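Local coordinates for aminoglycoside phosphotransferase (Mycobacterium smegmatis, PDB 6EF6), which phosphorylates (S)-1-amino-2-propanol, serving as the aminopropanol kinase of the aminoacetone utilization microcompartment, at residues A[188-193]-A[202-207]; A[309-314]-A[336-341]; A[192-197]-A[320-325]. All blocks are in the same frame, centred on the assembly; numbering follows the deposited sequence.

Contact 1: residues A[188-193]-A[202-207]; sequences GRWQDA and ALLTRA. With NA (sodium ion), chain E.
In the helical part of this phosphotransferase-family fold, the one-turn 3-10 segment 190-192 packs its tryptophan, W190, against L204 and T205 on helix 198-218. The six-membered end of the indole does the touching. W190 CH2 lies 3.5 Å from L204 CB, while L204 CD1 comes to 3.7 Å from W190 CZ3. L204 CB lies oblique to the ring. T205 approaches at the ring edge, near its plane, with OG1 3.4 Å from W190 CH2. CG of W190 sits between the backbone N and the carbonyl carbon (chi1 61°), a torsion that turns the indole from the loop toward the helix. Its pyrrole nitrogen is held by Q208, one turn along the same helix, and A316 of helix 303-320 adds to the packing.

The side chain of Q191 lies flat over the indole, with CD 3.4 Å above the centre of the W190 ring. The Q191 amide thus lies between the W190 ring and the R189 guanidinium, which is offset so that CD faces its rim. Water 1 continues the contact outward: it accepts from Q191 NE2 and donates to T205 OG1, 2.8 Å away. The T205 hydroxyl is gripped a second time through T201 O, one turn back in its own helix.

The same short turn contributes to a metal site. A sodium ion is held by main-chain oxygens and water, V196 O being the second protein ligand; the first is Q191 O, 2.2 Å from the metal.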
ATOM      1  N   GLY A 188      -0.528  12.352  -9.181  1.00 18.28           N
ATOM      2  CA  GLY A 188      -0.188  13.100 -10.383  1.00 19.16           C
ATOM      3  C   GLY A 188      -0.371  12.266 -11.644  1.00 16.53           C
ATOM      4  O   GLY A 188      -0.881  11.163 -11.638  1.00 16.90           O
ATOM      5  N   ARG A 189       0.083  12.839 -12.757  1.00 17.33           N
ATOM      6  CA  ARG A 189      -0.096  12.229 -14.078  1.00 16.13           C
ATOM      7  C   ARG A 189       1.127  11.412 -14.458  1.00 16.36           C
ATOM      8  O   ARG A 189       2.242  11.953 -14.470  1.00 18.21           O
ATOM      9  CB  ARG A 189      -0.286  13.332 -15.129  1.00 18.99           C
ATOM     10  CG  ARG A 189      -1.622  14.099 -15.004  1.00 19.98           C
ATOM     11  CD  ARG A 189      -1.815  15.271 -15.986  1.00 29.89           C
ATOM     12  NE  ARG A 189      -1.561  15.005 -17.410  1.00 32.75           N
ATOM     13  CZ  ARG A 189      -2.417  14.441 -18.259  1.00 41.30           C
ATOM     14  NH1 ARG A 189      -3.627  14.039 -17.857  1.00 44.90           N
ATOM     15  NH2 ARG A 189      -2.043  14.288 -19.521  1.00 32.48           N
ATOM     16  N   TRP A 190       0.920  10.153 -14.839  1.00 14.58           N
ATOM     17  CA  TRP A 190       2.051   9.365 -15.357  1.00 14.60           C
ATOM     18  C   TRP A 190       2.609   9.986 -16.618  1.00 15.05           C
ATOM     19  O   TRP A 190       3.820   9.884 -16.909  1.00 15.61           O
ATOM     20  CB  TRP A 190       1.633   7.905 -15.592  1.00 13.95           C
ATOM     21  CG  TRP A 190       0.532   7.726 -16.604  1.00 12.44           C
ATOM     22  CD1 TRP A 190      -0.807   7.572 -16.343  1.00 13.27           C
ATOM     23  CD2 TRP A 190       0.636   7.710 -18.032  1.00 12.13           C
ATOM     24  NE1 TRP A 190      -1.509   7.475 -17.518  1.00 14.02           N
ATOM     25  CE2 TRP A 190      -0.642   7.540 -18.575  1.00 13.50           C
ATOM     26  CE3 TRP A 190       1.731   7.846 -18.902  1.00 13.13           C
ATOM     27  CZ2 TRP A 190      -0.889   7.527 -19.927  1.00 14.39           C
ATOM     28  CZ3 TRP A 190       1.523   7.821 -20.229  1.00 15.16           C
ATOM     29  CH2 TRP A 190       0.221   7.665 -20.751  1.00 13.83           C
ATOM     30  N   GLN A 191       1.786  10.746 -17.349  1.00 14.78           N
ATOM     31  CA  GLN A 191       2.205  11.405 -18.565  1.00 16.13           C
ATOM     32  C   GLN A 191       3.301  12.421 -18.328  1.00 15.89           C
ATOM     33  O   GLN A 191       4.045  12.731 -19.280  1.00 18.43           O
ATOM     34  CB  GLN A 191       1.035  12.098 -19.248  1.00 16.56           C
ATOM     35  CG  GLN A 191      -0.040  11.165 -19.751  1.00 16.45           C
ATOM     36  CD  GLN A 191      -1.181  10.946 -18.778  1.00 14.73           C
ATOM     37  OE1 GLN A 191      -1.012  11.005 -17.557  1.00 15.86           O
ATOM     38  NE2 GLN A 191      -2.353  10.705 -19.339  1.00 17.17           N
ATOM     39  N   ASP A 192       3.423  12.935 -17.100  1.00 16.14           N
ATOM     40  CA  ASP A 192       4.391  13.962 -16.771  1.00 19.43           C
ATOM     41  C   ASP A 192       5.701  13.410 -16.221  1.00 20.02           C
ATOM     42  O   ASP A 192       6.620  14.217 -15.985  1.00 21.42           O
ATOM     43  CB  ASP A 192       3.773  14.933 -15.744  1.00 23.29           C
ATOM     44  CG  ASP A 192       2.646  15.775 -16.318  1.00 33.15           C
ATOM     45  OD1 ASP A 192       2.636  16.060 -17.533  1.00 34.39           O
ATOM     46  OD2 ASP A 192       1.745  16.145 -15.529  1.00 35.65           O
ATOM     47  N   ALA A 193       5.871  12.100 -16.157  1.00 18.14           N
ATOM     48  CA  ALA A 193       7.103  11.534 -15.635  1.00 17.99           C
ATOM     49  C   ALA A 193       8.226  11.695 -16.656  1.00 19.12           C
ATOM     50  O   ALA A 193       8.012  11.629 -17.859  1.00 18.89           O
ATOM     51  CB  ALA A 193       6.899  10.053 -15.343  1.00 17.34           C
ATOM     52  N   ALA A 202       2.080   7.335 -26.411  1.00 14.29           N
ATOM     53  CA  ALA A 202       1.187   6.622 -27.322  1.00 14.53           C
ATOM     54  C   ALA A 202       0.910   5.205 -26.836  1.00 13.66           C
ATOM     55  O   ALA A 202      -0.255   4.784 -26.757  1.00 14.25           O
ATOM     56  CB  ALA A 202       1.763   6.642 -28.725  1.00 17.81           C
ATOM     57  N   LEU A 203       1.962   4.417 -26.558  1.00 13.80           N
ATOM     58  CA  LEU A 203       1.775   3.037 -26.081  1.00 14.12           C
ATOM     59  C   LEU A 203       1.003   2.992 -24.782  1.00 12.68           C
ATOM     60  O   LEU A 203       0.055   2.221 -24.624  1.00 13.48           O
ATOM     61  CB  LEU A 203       3.132   2.364 -25.874  1.00 17.46           C
ATOM     62  CG  LEU A 203       3.753   1.743 -27.117  1.00 33.21           C
ATOM     63  CD1 LEU A 203       5.164   1.354 -26.827  1.00 26.41           C
ATOM     64  CD2 LEU A 203       2.982   0.495 -27.456  1.00 46.88           C
ATOM     65  N   LEU A 204       1.376   3.837 -23.843  1.00 12.64           N
ATOM     66  CA  LEU A 204       0.813   3.799 -22.514  1.00 13.09           C
ATOM     67  C   LEU A 204      -0.617   4.298 -22.530  1.00 14.43           C
ATOM     68  O   LEU A 204      -1.471   3.798 -21.797  1.00 13.12           O
ATOM     69  CB  LEU A 204       1.640   4.562 -21.476  1.00 13.36           C
ATOM     70  CG  LEU A 204       3.056   3.973 -21.259  1.00 13.03           C
ATOM     71  CD1 LEU A 204       3.900   4.933 -20.473  1.00 15.57           C
ATOM     72  CD2 LEU A 204       3.008   2.646 -20.580  1.00 14.35           C
ATOM     73  N   THR A 205      -0.952   5.320 -23.356  1.00 13.36           N
ATOM     74  CA  THR A 205      -2.329   5.804 -23.457  1.00 14.55           C
ATOM     75  C   THR A 205      -3.222   4.765 -24.095  1.00 13.22           C
ATOM     76  O   THR A 205      -4.343   4.555 -23.643  1.00 14.10           O
ATOM     77  CB  THR A 205      -2.436   7.122 -24.232  1.00 13.81           C
ATOM     78  OG1 THR A 205      -1.698   8.131 -23.560  1.00 14.02           O
ATOM     79  CG2 THR A 205      -3.921   7.606 -24.339  1.00 14.60           C
ATOM     80  N   ARG A 206      -2.743   4.044 -25.116  1.00 13.78           N
ATOM     81  CA  ARG A 206      -3.599   3.034 -25.730  1.00 14.82           C
ATOM     82  C   ARG A 206      -3.917   1.934 -24.742  1.00 14.25           C
ATOM     83  O   ARG A 206      -5.056   1.486 -24.655  1.00 14.40           O
ATOM     84  CB  ARG A 206      -2.875   2.490 -26.962  1.00 16.82           C
ATOM     85  CG  ARG A 206      -3.778   1.694 -27.914  1.00 21.28           C
ATOM     86  CD  ARG A 206      -4.809   2.635 -28.539  1.00 45.25           C
ATOM     87  NE  ARG A 206      -5.543   2.046 -29.666  1.00 50.22           N
ATOM     88  CZ  ARG A 206      -6.839   2.253 -29.903  1.00 58.17           C
ATOM     89  NH1 ARG A 206      -7.544   3.061 -29.122  1.00 58.79           N
ATOM     90  NH2 ARG A 206      -7.438   1.696 -30.956  1.00 55.39           N
ATOM     91  N   ALA A 207      -2.910   1.484 -23.989  1.00 13.72           N
ATOM     92  CA  ALA A 207      -3.118   0.447 -22.988  1.00 14.66           C
ATOM     93  C   ALA A 207      -3.963   0.973 -21.847  1.00 13.65           C
ATOM     94  O   ALA A 207      -4.873   0.258 -21.379  1.00 13.50           O
ATOM     95  CB  ALA A 207      -1.770  -0.079 -22.477  1.00 14.08           C
TER
HETATM   96 NA    NA E 404       5.379  13.345 -20.938  1.00 23.12          NA
HETATM   97  O   HOH W   1      -2.647  10.428 -22.311  1.00 15.11           O
HETATM   98  O   HOH W   2       4.089  15.677 -20.202  1.00 45.59           O
HETATM   99  O   HOH W   3       7.172  13.743 -19.490  1.00 24.31           O
HETATM  100  O   HOH W   4       3.605  12.849 -22.295  1.00 21.11           O

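Contact 2: residues A[309-314]-A[336-341]; sequences LRRLLL and AGSCAL
R311 spans the gap between helices 303-320 and 325-347, meeting G337, S338 and L341. The two segment axes come no closer than 10.5 Å, and the arginine fills the space between them. Its chain bends at chi2 (74°), bringing NE to S338 OG at 2.9 Å in a nearly straight bond (169° at the hydrogen), with the hydroxyl oxygen lying in the guanidinium plane. L341 instead comes over one face, its CD1 3.7 Å above the R311 guanidinium plane, offset toward the rim. At G337, where the helix bears no side chain, R311 NH2 settles 3.4 Å from G337 C.

Further partners fix the rotation of the buried cation. E273 and H274 take NH1; Y334 O receives both R311 NH2 and the S338 hydroxyl, and the Y334 ring makes a cation-pi contact. The charge is thus probably well compensated away from bulk water.

The solvent side is looser: G337 is only partly covered, and A336, on the exposed surface, turns its CB away from the arginine. With helix directions 158° apart, the arrangement is an antiparallel helical hairpin, part of the helical lobe whose neighbouring R310 lines the (2R)-1-methoxypropan-2-amine pocket.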
ATOM      1  N   LEU A 309      -2.559  -1.156 -13.914  1.00 12.84           N
ATOM      2  CA  LEU A 309      -3.024   0.015 -13.158  1.00 12.67           C
ATOM      3  C   LEU A 309      -1.979   0.431 -12.132  1.00 12.19           C
ATOM      4  O   LEU A 309      -1.623   1.614 -12.011  1.00 13.33           O
ATOM      5  CB  LEU A 309      -4.361  -0.324 -12.465  1.00 13.14           C
ATOM      6  CG  LEU A 309      -4.939   0.769 -11.574  1.00 12.97           C
ATOM      7  CD1 LEU A 309      -5.112   2.092 -12.251  1.00 14.68           C
ATOM      8  CD2 LEU A 309      -6.257   0.339 -10.930  1.00 15.15           C
ATOM      9  N   ARG A 310      -1.465  -0.541 -11.358  1.00 12.19           N
ATOM     10  CA  ARG A 310      -0.415  -0.209 -10.372  1.00 11.84           C
ATOM     11  C   ARG A 310       0.826   0.372 -11.056  1.00 12.13           C
ATOM     12  O   ARG A 310       1.434   1.311 -10.537  1.00 12.34           O
ATOM     13  CB  ARG A 310      -0.048  -1.469  -9.561  1.00 12.18           C
ATOM     14  CG  ARG A 310       0.982  -1.241  -8.503  1.00 12.56           C
ATOM     15  CD  ARG A 310       0.498  -0.245  -7.446  1.00 13.01           C
ATOM     16  NE  ARG A 310       1.308  -0.296  -6.227  1.00 12.56           N
ATOM     17  CZ  ARG A 310       1.103   0.354  -5.104  1.00 13.29           C
ATOM     18  NH1 ARG A 310       0.097   1.244  -5.054  1.00 15.29           N
ATOM     19  NH2 ARG A 310       1.900   0.200  -4.041  1.00 15.31           N
ATOM     20  N   ARG A 311       1.223  -0.220 -12.186  1.00 11.72           N
ATOM     21  CA  ARG A 311       2.385   0.267 -12.915  1.00 11.20           C
ATOM     22  C   ARG A 311       2.252   1.733 -13.282  1.00 12.73           C
ATOM     23  O   ARG A 311       3.176   2.515 -13.087  1.00 12.55           O
ATOM     24  CB  ARG A 311       2.567  -0.546 -14.169  1.00 11.29           C
ATOM     25  CG  ARG A 311       3.880  -0.278 -14.918  1.00 12.36           C
ATOM     26  CD  ARG A 311       5.088  -0.895 -14.195  1.00 13.30           C
ATOM     27  NE  ARG A 311       6.340  -0.613 -14.894  1.00 12.95           N
ATOM     28  CZ  ARG A 311       7.492  -1.245 -14.709  1.00 12.36           C
ATOM     29  NH1 ARG A 311       7.533  -2.261 -13.852  1.00 13.29           N
ATOM     30  NH2 ARG A 311       8.548  -0.921 -15.395  1.00 14.09           N
ATOM     31  N   LEU A 312       1.095   2.146 -13.833  1.00 12.17           N
ATOM     32  CA  LEU A 312       0.906   3.545 -14.215  1.00 12.65           C
ATOM     33  C   LEU A 312       0.915   4.432 -12.995  1.00 12.69           C
ATOM     34  O   LEU A 312       1.445   5.528 -13.030  1.00 14.13           O
ATOM     35  CB  LEU A 312      -0.378   3.730 -15.026  1.00 15.43           C
ATOM     36  CG  LEU A 312      -0.402   3.093 -16.405  1.00 14.56           C
ATOM     37  CD1 LEU A 312      -1.798   3.350 -17.054  1.00 19.03           C
ATOM     38  CD2 LEU A 312       0.686   3.690 -17.246  1.00 17.27           C
ATOM     39  N   LEU A 313       0.246   3.989 -11.919  1.00 12.81           N
ATOM     40  CA  LEU A 313       0.268   4.751 -10.694  1.00 13.01           C
ATOM     41  C   LEU A 313       1.670   4.986 -10.166  1.00 13.67           C
ATOM     42  O   LEU A 313       1.983   6.068  -9.674  1.00 14.23           O
ATOM     43  CB  LEU A 313      -0.616   4.120  -9.636  1.00 13.61           C
ATOM     44  CG  LEU A 313      -2.089   4.398  -9.756  1.00 14.94           C
ATOM     45  CD1 LEU A 313      -2.885   3.368  -8.968  1.00 17.39           C
ATOM     46  CD2 LEU A 313      -2.459   5.837  -9.325  1.00 18.96           C
ATOM     47  N   LEU A 314       2.489   3.928 -10.149  1.00 13.24           N
ATOM     48  CA  LEU A 314       3.856   4.066  -9.658  1.00 12.94           C
ATOM     49  C   LEU A 314       4.737   4.880 -10.583  1.00 13.89           C
ATOM     50  O   LEU A 314       5.654   5.555 -10.119  1.00 14.66           O
ATOM     51  CB  LEU A 314       4.461   2.688  -9.364  1.00 12.72           C
ATOM     52  CG  LEU A 314       3.793   1.935  -8.211  1.00 14.18           C
ATOM     53  CD1 LEU A 314       4.453   0.569  -8.079  1.00 14.85           C
ATOM     54  CD2 LEU A 314       3.857   2.704  -6.920  1.00 15.78           C
ATOM     55  N   ALA A 336      10.313   2.700 -19.639  1.00 12.62           N
ATOM     56  CA  ALA A 336      10.562   1.719 -20.699  1.00 12.51           C
ATOM     57  C   ALA A 336       9.963   0.357 -20.361  1.00 13.88           C
ATOM     58  O   ALA A 336       9.318  -0.258 -21.227  1.00 13.35           O
ATOM     59  CB  ALA A 336      12.050   1.627 -21.009  1.00 13.84           C
ATOM     60  N   GLY A 337      10.108  -0.083 -19.112  1.00 12.55           N
ATOM     61  CA  GLY A 337       9.489  -1.355 -18.731  1.00 12.89           C
ATOM     62  C   GLY A 337       7.966  -1.255 -18.738  1.00 12.39           C
ATOM     63  O   GLY A 337       7.289  -2.227 -19.098  1.00 14.08           O
ATOM     64  N   SER A 338       7.414  -0.079 -18.462  1.00 11.57           N
ATOM     65  CA  SER A 338       5.969   0.103 -18.515  1.00 11.94           C
ATOM     66  C   SER A 338       5.483  -0.055 -19.954  1.00 12.98           C
ATOM     67  O   SER A 338       4.396  -0.613 -20.201  1.00 13.56           O
ATOM     68  CB  SER A 338       5.587   1.468 -17.982  1.00 12.97           C
ATOM     69  OG  SER A 338       6.050   1.700 -16.656  1.00 12.68           O
ATOM     70  N   CYS A 339       6.257   0.443 -20.919  1.00 12.58           N
ATOM     71  CA  CYS A 339       5.916   0.306 -22.323  1.00 12.73           C
ATOM     72  C   CYS A 339       5.960  -1.144 -22.782  1.00 14.54           C
ATOM     73  O   CYS A 339       5.111  -1.567 -23.596  1.00 15.05           O
ATOM     74  CB  CYS A 339       6.829   1.175 -23.182  1.00 13.44           C
ATOM     75  SG  CYS A 339       6.545   2.938 -22.982  1.00 14.93           S
ATOM     76  N   ALA A 340       6.954  -1.919 -22.338  1.00 13.55           N
ATOM     77  CA  ALA A 340       7.007  -3.332 -22.654  1.00 14.28           C
ATOM     78  C   ALA A 340       5.761  -4.042 -22.137  1.00 14.04           C
ATOM     79  O   ALA A 340       5.169  -4.866 -22.863  1.00 16.01           O
ATOM     80  CB  ALA A 340       8.304  -3.944 -22.122  1.00 17.60           C
ATOM     81  N   LEU A 341       5.350  -3.738 -20.907  1.00 13.34           N
ATOM     82  CA  LEU A 341       4.122  -4.301 -20.360  1.00 14.29           C
ATOM     83  C   LEU A 341       2.913  -3.857 -21.179  1.00 14.56           C
ATOM     84  O   LEU A 341       2.016  -4.672 -21.475  1.00 15.06           O
ATOM     85  CB  LEU A 341       3.998  -3.889 -18.903  1.00 14.68           C
ATOM     86  CG  LEU A 341       5.010  -4.540 -17.967  1.00 14.08           C
ATOM     87  CD1 LEU A 341       4.974  -3.872 -16.614  1.00 16.12           C
ATOM     88  CD2 LEU A 341       4.793  -6.065 -17.850  1.00 17.28           C
TER

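Contact 3: residues A[192-197]-A[320-325]; sequences DAEGVG and SHTHSR. With NA (sodium ion), chain E.
A carboxylate resting on a methyl group, with no hydrogen bond between the two residues, is the odd feature where E194 meets T322. E194 OE1 lies only 3.0 Å from T322 CG2, and T322 CB is almost as near; the approach is unusually tight, and the exact placing of the carboxylate is therefore doubtful. The hydroxyl does not serve this carboxylate: T322 OG1 is 3.9 Å from E194 OE1 and bonds instead to M318 O, in the last turn of helix 303-320. The other carboxylate oxygen, E194 OE2, stands 3.4 Å from T322 O, two acceptors that are not hydrogen-bonded.

The two side chains come from opposite directions. E194 bends at chi2 (69°), folding its aliphatic part over the same methyl, and CG sits 3.5 Å from T322 CG2. In T322, CG2 is anti to the backbone N (chi1 -70° for OG1), which leaves the methyl facing the glutamate while the hydroxyl turns back to its helix. A331 of helix 325-347 touches both side chains, and S327 also packs on T322.

E194 and G195 form the corner of a type II beta turn from A193 to V196, closed by V196 N to A193 O at 3.1 Å. G195 takes up a positive phi of 90°. At the last position of the turn, V196 O binds the sodium ion at 2.3 Å. Water 3, another metal ligand, donates to A193 O, and water 2 donates to D192 OD1.

G197 and S324 occupy the N-cap positions of helices 198-218 and 325-347. The contact therefore joins two helix-connecting loops, a sodium-binding turn and the bend of an antiparallel helical hairpin, at one end of the helical lobe.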
ATOM      1  N   ASP A 192       3.423  12.935 -17.100  1.00 16.14           N
ATOM      2  CA  ASP A 192       4.391  13.962 -16.771  1.00 19.43           C
ATOM      3  C   ASP A 192       5.701  13.410 -16.221  1.00 20.02           C
ATOM      4  O   ASP A 192       6.620  14.217 -15.985  1.00 21.42           O
ATOM      5  CB  ASP A 192       3.773  14.933 -15.744  1.00 23.29           C
ATOM      6  CG  ASP A 192       2.646  15.775 -16.318  1.00 33.15           C
ATOM      7  OD1 ASP A 192       2.636  16.060 -17.533  1.00 34.39           O
ATOM      8  OD2 ASP A 192       1.745  16.145 -15.529  1.00 35.65           O
ATOM      9  N   ALA A 193       5.871  12.100 -16.157  1.00 18.14           N
ATOM     10  CA  ALA A 193       7.103  11.534 -15.635  1.00 17.99           C
ATOM     11  C   ALA A 193       8.226  11.695 -16.656  1.00 19.12           C
ATOM     12  O   ALA A 193       8.012  11.629 -17.859  1.00 18.89           O
ATOM     13  CB  ALA A 193       6.899  10.053 -15.343  1.00 17.34           C
ATOM     14  N   GLU A 194       9.442  11.841 -16.142  1.00 18.41           N
ATOM     15  CA  GLU A 194      10.618  11.790 -17.000  1.00 17.75           C
ATOM     16  C   GLU A 194      10.699  10.459 -17.708  1.00 17.27           C
ATOM     17  O   GLU A 194      10.354   9.415 -17.140  1.00 19.10           O
ATOM     18  CB  GLU A 194      11.862  11.959 -16.130  1.00 23.00           C
ATOM     19  CG  GLU A 194      12.050  13.336 -15.527  1.00 27.55           C
ATOM     20  CD  GLU A 194      11.061  13.730 -14.448  1.00 54.42           C
ATOM     21  OE1 GLU A 194      10.379  12.846 -13.876  1.00 56.83           O
ATOM     22  OE2 GLU A 194      10.987  14.950 -14.162  1.00 60.61           O
ATOM     23  N   GLY A 195      11.047  10.491 -18.983  1.00 16.24           N
ATOM     24  CA  GLY A 195      11.067   9.302 -19.792  1.00 16.78           C
ATOM     25  C   GLY A 195       9.788   8.983 -20.502  1.00 16.89           C
ATOM     26  O   GLY A 195       9.712   7.993 -21.239  1.00 17.89           O
ATOM     27  N   VAL A 196       8.733   9.787 -20.277  1.00 15.42           N
ATOM     28  CA  VAL A 196       7.445   9.536 -20.901  1.00 15.22           C
ATOM     29  C   VAL A 196       7.213  10.519 -22.042  1.00 17.03           C
ATOM     30  O   VAL A 196       6.576  11.578 -21.892  1.00 20.26           O
ATOM     31  CB  VAL A 196       6.301   9.497 -19.862  1.00 13.19           C
ATOM     32  CG1 VAL A 196       4.960   9.110 -20.558  1.00 17.30           C
ATOM     33  CG2 VAL A 196       6.594   8.460 -18.828  1.00 13.97           C
ATOM     34  N   GLY A 197       7.814  10.229 -23.172  1.00 16.03           N
ATOM     35  CA  GLY A 197       7.768  11.096 -24.331  1.00 16.13           C
ATOM     36  C   GLY A 197       6.726  10.661 -25.328  1.00 15.47           C
ATOM     37  O   GLY A 197       5.738  10.010 -24.981  1.00 16.72           O
ATOM     38  N   SER A 320       6.388  12.331  -9.934  1.00 33.88           N
ATOM     39  CA  SER A 320       6.146  13.354  -8.919  1.00 38.34           C
ATOM     40  C   SER A 320       7.339  13.545  -7.999  1.00 49.03           C
ATOM     41  O   SER A 320       7.464  14.608  -7.384  1.00 49.75           O
ATOM     42  CB  SER A 320       4.938  12.975  -8.064  1.00 36.70           C
ATOM     43  OG  SER A 320       3.731  13.100  -8.804  1.00 37.89           O
ATOM     44  N   HIS A 321       8.220  12.548  -7.887  1.00 56.39           N
ATOM     45  CA  HIS A 321       9.384  12.636  -7.010  1.00 57.57           C
ATOM     46  C   HIS A 321      10.702  12.614  -7.787  1.00 52.48           C
ATOM     47  O   HIS A 321      11.758  12.335  -7.207  1.00 46.25           O
ATOM     48  CB  HIS A 321       9.327  11.537  -5.946  1.00 53.62           C
ATOM     49  CG  HIS A 321       8.134  11.647  -5.046  1.00 62.94           C
ATOM     50  ND1 HIS A 321       6.898  11.135  -5.381  1.00 67.07           N
ATOM     51  CD2 HIS A 321       7.980  12.238  -3.840  1.00 68.11           C
ATOM     52  CE1 HIS A 321       6.039  11.392  -4.410  1.00 66.53           C
ATOM     53  NE2 HIS A 321       6.669  12.064  -3.465  1.00 68.41           N
ATOM     54  N   THR A 322      10.663  12.914  -9.083  1.00 56.19           N
ATOM     55  CA  THR A 322      11.851  12.985  -9.923  1.00 46.89           C
ATOM     56  C   THR A 322      12.051  14.442 -10.315  1.00 47.57           C
ATOM     57  O   THR A 322      11.113  15.094 -10.784  1.00 49.21           O
ATOM     58  CB  THR A 322      11.690  12.150 -11.208  1.00 48.00           C
ATOM     59  OG1 THR A 322      11.704  10.729 -10.924  1.00 36.42           O
ATOM     60  CG2 THR A 322      12.819  12.483 -12.246  1.00 42.69           C
ATOM     61  N   HIS A 323      13.266  14.955 -10.120  1.00 55.39           N
ATOM     62  CA  HIS A 323      13.601  16.289 -10.605  1.00 63.11           C
ATOM     63  C   HIS A 323      15.111  16.473 -10.748  1.00 60.92           C
ATOM     64  O   HIS A 323      15.627  17.582 -10.561  1.00 62.57           O
ATOM     65  CB  HIS A 323      13.000  17.347  -9.675  1.00 76.75           C
ATOM     66  CG  HIS A 323      12.820  16.879  -8.266  1.00 79.21           C
ATOM     67  ND1 HIS A 323      11.598  16.482  -7.763  1.00 81.29           N
ATOM     68  CD2 HIS A 323      13.706  16.740  -7.252  1.00 79.50           C
ATOM     69  CE1 HIS A 323      11.739  16.123  -6.499  1.00 83.72           C
ATOM     70  NE2 HIS A 323      13.010  16.271  -6.165  1.00 82.56           N
ATOM     71  N   SER A 324      15.833  15.404 -11.084  1.00 51.75           N
ATOM     72  CA  SER A 324      17.286  15.465 -11.217  1.00 48.44           C
ATOM     73  C   SER A 324      17.728  14.505 -12.320  1.00 43.00           C
ATOM     74  O   SER A 324      16.967  13.645 -12.766  1.00 43.33           O
ATOM     75  CB  SER A 324      17.955  15.104  -9.889  1.00 54.69           C
ATOM     76  OG  SER A 324      17.712  13.737  -9.550  1.00 45.18           O
ATOM     77  N   ARG A 325      18.986  14.632 -12.736  1.00 40.93           N
ATOM     78  CA  ARG A 325      19.577  13.711 -13.705  1.00 43.74           C
ATOM     79  C   ARG A 325      19.565  12.267 -13.202  1.00 37.53           C
ATOM     80  O   ARG A 325      19.213  11.331 -13.940  1.00 33.37           O
ATOM     81  CB  ARG A 325      21.005  14.187 -13.951  1.00 56.41           C
ATOM     82  CG  ARG A 325      21.777  13.350 -14.911  1.00 57.60           C
ATOM     83  CD  ARG A 325      23.126  13.975 -15.224  1.00 59.74           C
ATOM     84  NE  ARG A 325      22.984  15.354 -15.675  1.00 64.12           N
ATOM     85  CZ  ARG A 325      24.002  16.169 -15.921  1.00 75.64           C
ATOM     86  NH1 ARG A 325      23.769  17.412 -16.328  1.00 93.03           N
ATOM     87  NH2 ARG A 325      25.247  15.746 -15.757  1.00 71.60           N
TER
HETATM   88 NA    NA E 404       5.379  13.345 -20.938  1.00 23.12          NA
HETATM   89  O   HOH W   2       4.089  15.677 -20.202  1.00 45.59           O
HETATM   90  O   HOH W   3       7.172  13.743 -19.490  1.00 24.31           O
HETATM   91  O   HOH W   4       3.605  12.849 -22.295  1.00 21.11           O

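Overall arrangement
From the N terminus, the chain first reaches 188-193, and contact 1 brings that segment back onto helix 198-218, with eight residues between the segments. Contact 3 starts from the same loop, sharing D192 and A193, but spans more than a hundred residues to the bend between helices 303-320 and 325-347. Contact 2 joins those two helices and opens only after contact 1 has closed; its segments alternate with those of contact 3. Contacts 1 and 2 touch, W190 CB against L312 O and L204 against S338; contacts 1 and 3 also touch and share the sodium ion, while 2 and 3 do not touch. Together they tie the metal-binding loop, helix 198-218 and the C-terminal hairpin into one unit.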